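401aa long hypothetical glucose-1-phosphate thymidylyltransferase (PDB 2GGO) probably catalyses both the nucleotidyl transfer and the acetyl transfer steps in the synthesis of UDP-N-acetylglucosamine and UDP-N-acetylgalactosamine. Local coordinates at residues E260-G272 against L277-A291. Numbering follows the deposited sequence.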
loop_
_atom_site.group_PDB
_atom_site.type_symbol
_atom_site.label_atom_id
_atom_site.label_comp_id
_atom_site.label_asym_id
_atom_site.label_seq_id
_atom_site.Cartn_x
_atom_site.Cartn_y
_atom_site.Cartn_z
ATOM N N GLU A 260 -6.650 20.467 12.716
ATOM C CA GLU A 260 -7.450 19.594 13.559
ATOM C C GLU A 260 -6.856 18.206 13.401
ATOM O O GLU A 260 -6.921 17.635 12.334
ATOM C CB GLU A 260 -8.957 19.668 13.194
ATOM C CG GLU A 260 -9.569 21.081 13.469
ATOM C CD GLU A 260 -11.020 21.285 13.001
ATOM O OE1 GLU A 260 -11.391 20.718 11.939
ATOM O OE2 GLU A 260 -11.789 22.034 13.704
ATOM N N GLY A 261 -6.199 17.687 14.451
ATOM C CA GLY A 261 -5.456 16.432 14.340
ATOM C C GLY A 261 -6.440 15.287 14.318
ATOM O O GLY A 261 -7.609 15.469 14.693
ATOM N N PRO A 262 -5.981 14.074 13.959
ATOM C CA PRO A 262 -4.603 13.665 13.694
ATOM C C PRO A 262 -4.057 14.053 12.316
ATOM O O PRO A 262 -4.705 13.814 11.302
ATOM C CB PRO A 262 -4.644 12.142 13.822
ATOM C CG PRO A 262 -6.007 11.780 13.561
ATOM C CD PRO A 262 -6.913 12.941 13.845
ATOM N N VAL A 263 -2.861 14.626 12.331
ATOM C CA VAL A 263 -2.229 15.107 11.141
ATOM C C VAL A 263 -0.759 14.825 11.204
ATOM O O VAL A 263 -0.104 15.067 12.220
ATOM C CB VAL A 263 -2.460 16.619 11.056
ATOM C CG1 VAL A 263 -1.427 17.313 10.221
ATOM C CG2 VAL A 263 -3.882 16.881 10.592
ATOM N N TYR A 264 -0.229 14.313 10.112
ATOM C CA TYR A 264 1.188 14.074 9.980
ATOM C C TYR A 264 1.783 15.098 9.016
ATOM O O TYR A 264 1.394 15.147 7.816
ATOM C CB TYR A 264 1.408 12.680 9.383
ATOM C CG TYR A 264 2.864 12.312 9.278
ATOM C CD1 TYR A 264 3.557 11.887 10.403
ATOM C CD2 TYR A 264 3.561 12.413 8.076
ATOM C CE1 TYR A 264 4.842 11.534 10.338
ATOM C CE2 TYR A 264 4.928 12.089 8.030
ATOM C CZ TYR A 264 5.530 11.631 9.169
ATOM O OH TYR A 264 6.866 11.303 9.186
ATOM N N ILE A 265 2.745 15.896 9.496
ATOM C CA ILE A 265 3.423 16.869 8.633
ATOM C C ILE A 265 4.877 16.494 8.342
ATOM O O ILE A 265 5.740 16.733 9.152
ATOM C CB ILE A 265 3.286 18.326 9.206
ATOM C CG1 ILE A 265 1.792 18.596 9.503
ATOM C CG2 ILE A 265 3.945 19.341 8.272
ATOM C CD1 ILE A 265 1.395 19.946 9.792
ATOM N N GLY A 266 5.139 15.942 7.155
ATOM C CA GLY A 266 6.481 15.412 6.828
ATOM C C GLY A 266 7.584 16.452 6.860
ATOM O O GLY A 266 7.326 17.630 6.840
ATOM N N LYS A 267 8.839 16.023 6.856
ATOM C CA LYS A 267 9.961 16.952 7.038
ATOM C C LYS A 267 10.176 17.918 5.879
ATOM O O LYS A 267 10.002 17.573 4.730
ATOM C CB LYS A 267 11.266 16.197 7.394
ATOM C CG LYS A 267 11.725 15.151 6.431
ATOM C CD LYS A 267 13.003 14.407 6.992
ATOM C CE LYS A 267 12.677 13.330 8.077
ATOM N NZ LYS A 267 12.998 13.820 9.472
ATOM N N GLY A 268 10.534 19.140 6.190
ATOM C CA GLY A 268 10.780 20.070 5.131
ATOM C C GLY A 268 9.489 20.651 4.571
ATOM O O GLY A 268 9.526 21.394 3.613
ATOM N N SER A 269 8.345 20.345 5.167
ATOM C CA SER A 269 7.089 20.900 4.700
ATOM C C SER A 269 6.953 22.395 4.953
ATOM O O SER A 269 7.565 22.930 5.860
ATOM C CB SER A 269 5.927 20.156 5.302
ATOM O OG SER A 269 5.906 18.869 4.671
ATOM N N GLU A 270 6.195 23.077 4.092
ATOM C CA GLU A 270 5.932 24.483 4.275
ATOM C C GLU A 270 4.423 24.660 4.175
ATOM O O GLU A 270 3.856 24.439 3.134
ATOM C CB GLU A 270 6.669 25.271 3.216
ATOM C CG GLU A 270 6.471 26.773 3.287
ATOM C CD GLU A 270 7.378 27.531 2.294
ATOM O OE1 GLU A 270 7.331 27.253 1.075
ATOM O OE2 GLU A 270 8.151 28.423 2.752
ATOM N N ILE A 271 3.795 25.009 5.295
ATOM C CA ILE A 271 2.342 25.045 5.414
ATOM C C ILE A 271 1.981 26.477 5.675
ATOM O O ILE A 271 2.650 27.138 6.443
ATOM C CB ILE A 271 1.829 24.212 6.631
ATOM C CG1 ILE A 271 2.459 22.837 6.632
ATOM C CG2 ILE A 271 0.274 24.044 6.566
ATOM C CD1 ILE A 271 2.082 22.080 5.388
ATOM N N GLY A 272 0.932 26.969 5.030
ATOM C CA GLY A 272 0.459 28.295 5.326
ATOM C C GLY A 272 0.958 29.395 4.398
ATOM O O GLY A 272 1.687 29.130 3.414
ATOM N N LEU A 277 -5.604 22.243 7.888
ATOM C CA LEU A 277 -5.387 20.790 7.807
ATOM C C LEU A 277 -6.373 20.036 8.684
ATOM O O LEU A 277 -6.480 20.294 9.878
ATOM C CB LEU A 277 -3.955 20.428 8.128
ATOM C CG LEU A 277 -2.870 21.212 7.384
ATOM C CD1 LEU A 277 -1.525 20.743 7.844
ATOM C CD2 LEU A 277 -3.001 21.060 5.841
ATOM N N ARG A 278 -7.119 19.105 8.107
ATOM C CA ARG A 278 -8.174 18.451 8.833
ATOM C C ARG A 278 -7.755 17.027 9.124
ATOM O O ARG A 278 -6.777 16.547 8.538
ATOM C CB ARG A 278 -9.489 18.476 8.049
ATOM C CG ARG A 278 -10.209 19.845 8.123
ATOM C CD ARG A 278 -11.263 19.983 7.031
ATOM N NE ARG A 278 -12.312 19.022 7.302
ATOM C CZ ARG A 278 -13.216 18.610 6.409
ATOM N NH1 ARG A 278 -13.161 19.022 5.145
ATOM N NH2 ARG A 278 -14.144 17.743 6.767
ATOM N N PRO A 279 -8.501 16.343 10.003
ATOM C CA PRO A 279 -8.124 14.975 10.407
ATOM C C PRO A 279 -7.719 14.052 9.255
ATOM O O PRO A 279 -8.414 13.941 8.212
ATOM C CB PRO A 279 -9.397 14.466 11.096
ATOM C CG PRO A 279 -9.945 15.732 11.786
ATOM C CD PRO A 279 -9.731 16.813 10.709
ATOM N N TYR A 280 -6.619 13.364 9.479
ATOM C CA TYR A 280 -6.046 12.341 8.593
ATOM C C TYR A 280 -5.365 12.933 7.392
ATOM O O TYR A 280 -5.259 12.297 6.370
ATOM C CB TYR A 280 -7.032 11.212 8.271
ATOM C CG TYR A 280 -7.370 10.478 9.538
ATOM C CD1 TYR A 280 -6.385 9.712 10.196
ATOM C CD2 TYR A 280 -8.636 10.606 10.128
ATOM C CE1 TYR A 280 -6.666 9.043 11.405
ATOM C CE2 TYR A 280 -8.936 9.951 11.335
ATOM C CZ TYR A 280 -7.934 9.178 11.968
ATOM O OH TYR A 280 -8.216 8.536 13.157
ATOM N N THR A 281 -4.835 14.142 7.575
ATOM C CA THR A 281 -3.987 14.773 6.593
ATOM C C THR A 281 -2.598 14.203 6.807
ATOM O O THR A 281 -2.060 14.350 7.871
ATOM C CB THR A 281 -3.972 16.279 6.767
ATOM O OG1 THR A 281 -5.248 16.798 6.328
ATOM C CG2 THR A 281 -2.854 16.905 5.903
ATOM N N ILE A 282 -2.039 13.590 5.779
ATOM C CA ILE A 282 -0.719 12.991 5.853
ATOM C C ILE A 282 0.152 13.593 4.785
ATOM O O ILE A 282 -0.025 13.330 3.612
ATOM C CB ILE A 282 -0.821 11.386 5.743
ATOM C CG1 ILE A 282 -1.452 10.829 7.053
ATOM C CG2 ILE A 282 0.540 10.677 5.406
ATOM C CD1 ILE A 282 -2.666 9.936 6.725
ATOM N N LEU A 283 1.093 14.453 5.158
ATOM C CA LEU A 283 1.966 14.976 4.120
ATOM C C LEU A 283 3.271 14.265 4.275
ATOM O O LEU A 283 3.943 14.522 5.294
ATOM C CB LEU A 283 2.202 16.478 4.332
ATOM C CG LEU A 283 0.842 17.172 4.525
ATOM C CD1 LEU A 283 0.989 18.591 5.163
ATOM C CD2 LEU A 283 0.167 17.233 3.203
ATOM N N VAL A 284 3.665 13.422 3.320
ATOM C CA VAL A 284 4.786 12.504 3.611
ATOM C C VAL A 284 6.159 13.158 3.786
ATOM O O VAL A 284 6.916 12.786 4.676
ATOM C CB VAL A 284 4.887 11.233 2.737
ATOM C CG1 VAL A 284 3.572 10.716 2.219
ATOM C CG2 VAL A 284 5.989 11.275 1.719
ATOM N N GLU A 285 6.461 14.163 2.984
ATOM C CA GLU A 285 7.758 14.794 3.005
ATOM C C GLU A 285 7.778 16.004 2.062
ATOM O O GLU A 285 7.409 15.879 0.889
ATOM C CB GLU A 285 8.777 13.783 2.481
ATOM C CG GLU A 285 10.137 14.340 2.206
ATOM C CD GLU A 285 11.080 13.299 1.620
ATOM O OE1 GLU A 285 10.639 12.179 1.263
ATOM O OE2 GLU A 285 12.275 13.608 1.507
ATOM N N LYS A 286 8.272 17.131 2.563
ATOM C CA LYS A 286 8.588 18.258 1.709
ATOM C C LYS A 286 7.411 18.750 0.859
ATOM O O LYS A 286 7.527 18.915 -0.378
ATOM C CB LYS A 286 9.761 17.882 0.804
ATOM C CG LYS A 286 11.078 18.043 1.509
ATOM C CD LYS A 286 12.205 17.724 0.585
ATOM C CE LYS A 286 13.511 17.598 1.360
ATOM N NZ LYS A 286 14.449 16.828 0.473
ATOM N N ASN A 287 6.278 18.982 1.529
ATOM C CA ASN A 287 5.064 19.300 0.820
ATOM C C ASN A 287 4.804 20.753 1.000
ATOM O O ASN A 287 5.223 21.313 1.985
ATOM C CB ASN A 287 3.902 18.491 1.362
ATOM C CG ASN A 287 4.048 17.036 1.098
ATOM O OD1 ASN A 287 3.871 16.556 -0.006
ATOM N ND2 ASN A 287 4.379 16.301 2.118
ATOM N N LYS A 288 4.223 21.386 -0.007
ATOM C CA LYS A 288 3.750 22.746 0.153
ATOM C C LYS A 288 2.232 22.760 0.108
ATOM O O LYS A 288 1.626 22.194 -0.835
ATOM C CB LYS A 288 4.386 23.729 -0.839
ATOM C CG LYS A 288 3.868 25.230 -0.627
ATOM C CD LYS A 288 4.995 26.257 -0.658
ATOM C CE LYS A 288 4.630 27.640 -0.130
ATOM N NZ LYS A 288 3.330 27.924 -0.673
ATOM N N ILE A 289 1.658 23.313 1.174
ATOM C CA ILE A 289 0.217 23.531 1.381
ATOM C C ILE A 289 0.106 25.019 1.700
ATOM O O ILE A 289 0.527 25.445 2.804
ATOM C CB ILE A 289 -0.357 22.660 2.536
ATOM C CG1 ILE A 289 -0.098 21.172 2.329
ATOM C CG2 ILE A 289 -1.847 22.900 2.717
ATOM C CD1 ILE A 289 -0.766 20.495 1.162
ATOM N N GLY A 290 -0.476 25.784 0.760
ATOM C CA GLY A 290 -0.548 27.289 0.730
ATOM C C GLY A 290 -1.785 27.926 1.273
ATOM O O GLY A 290 -2.580 27.266 1.923
ATOM N N ALA A 291 -1.985 29.202 0.985
ATOM C CA ALA A 291 -3.075 29.968 1.570
ATOM C C ALA A 291 -4.358 29.571 0.919
ATOM O O ALA A 291 -4.403 29.453 -0.328
ATOM C CB ALA A 291 -2.834 31.445 1.404
HETATM O O HOH W 1 8.969 13.106 6.714
HETATM O O HOH W 2 8.196 22.309 1.377
#
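I271 reaches L277, L283 and I289 in the interior of a left-handed parallel beta-helix, the fold of hexapeptide-repeat transferases, where residues 260-272 and 277-291 belong to successive coils. From its CB, CG2 lies anti to the backbone N and touches L277 CD1 and, equally near, I289 O, both at 4.0 Å. On the other branch, chi1 (-49°) sets CG1 beside the backbone N, and a second turn at chi2 (-62°) brings CD1 to L283 CD1 at 3.7 Å and I289 CB at 3.8 Å. L277 CD1 also meets I265 CD1, at 3.6 Å.

Around this core the backbones pair in parallel: Y264 N bonds T281 O, and L283 N returns to Y264 O in a nearly straight bond (178°). At the type II turn G266-S269, S269 OG accepts from N287 N at 3.2 Å and donates to G266 O from above its carbonyl plane, tying both coils together. At another corner, CG of P262, which follows a cis peptide, sits over one face of the Y280 ring, 3.8 Å from its centroid, a CH-pi contact; Y280 OH bonds D224 of helix 212-225. The chemistry is thus layered: an aliphatic interior, parallel main-chain bonds running from coil to coil, a serine bridge at one turn and a proline-tyrosine stack at another.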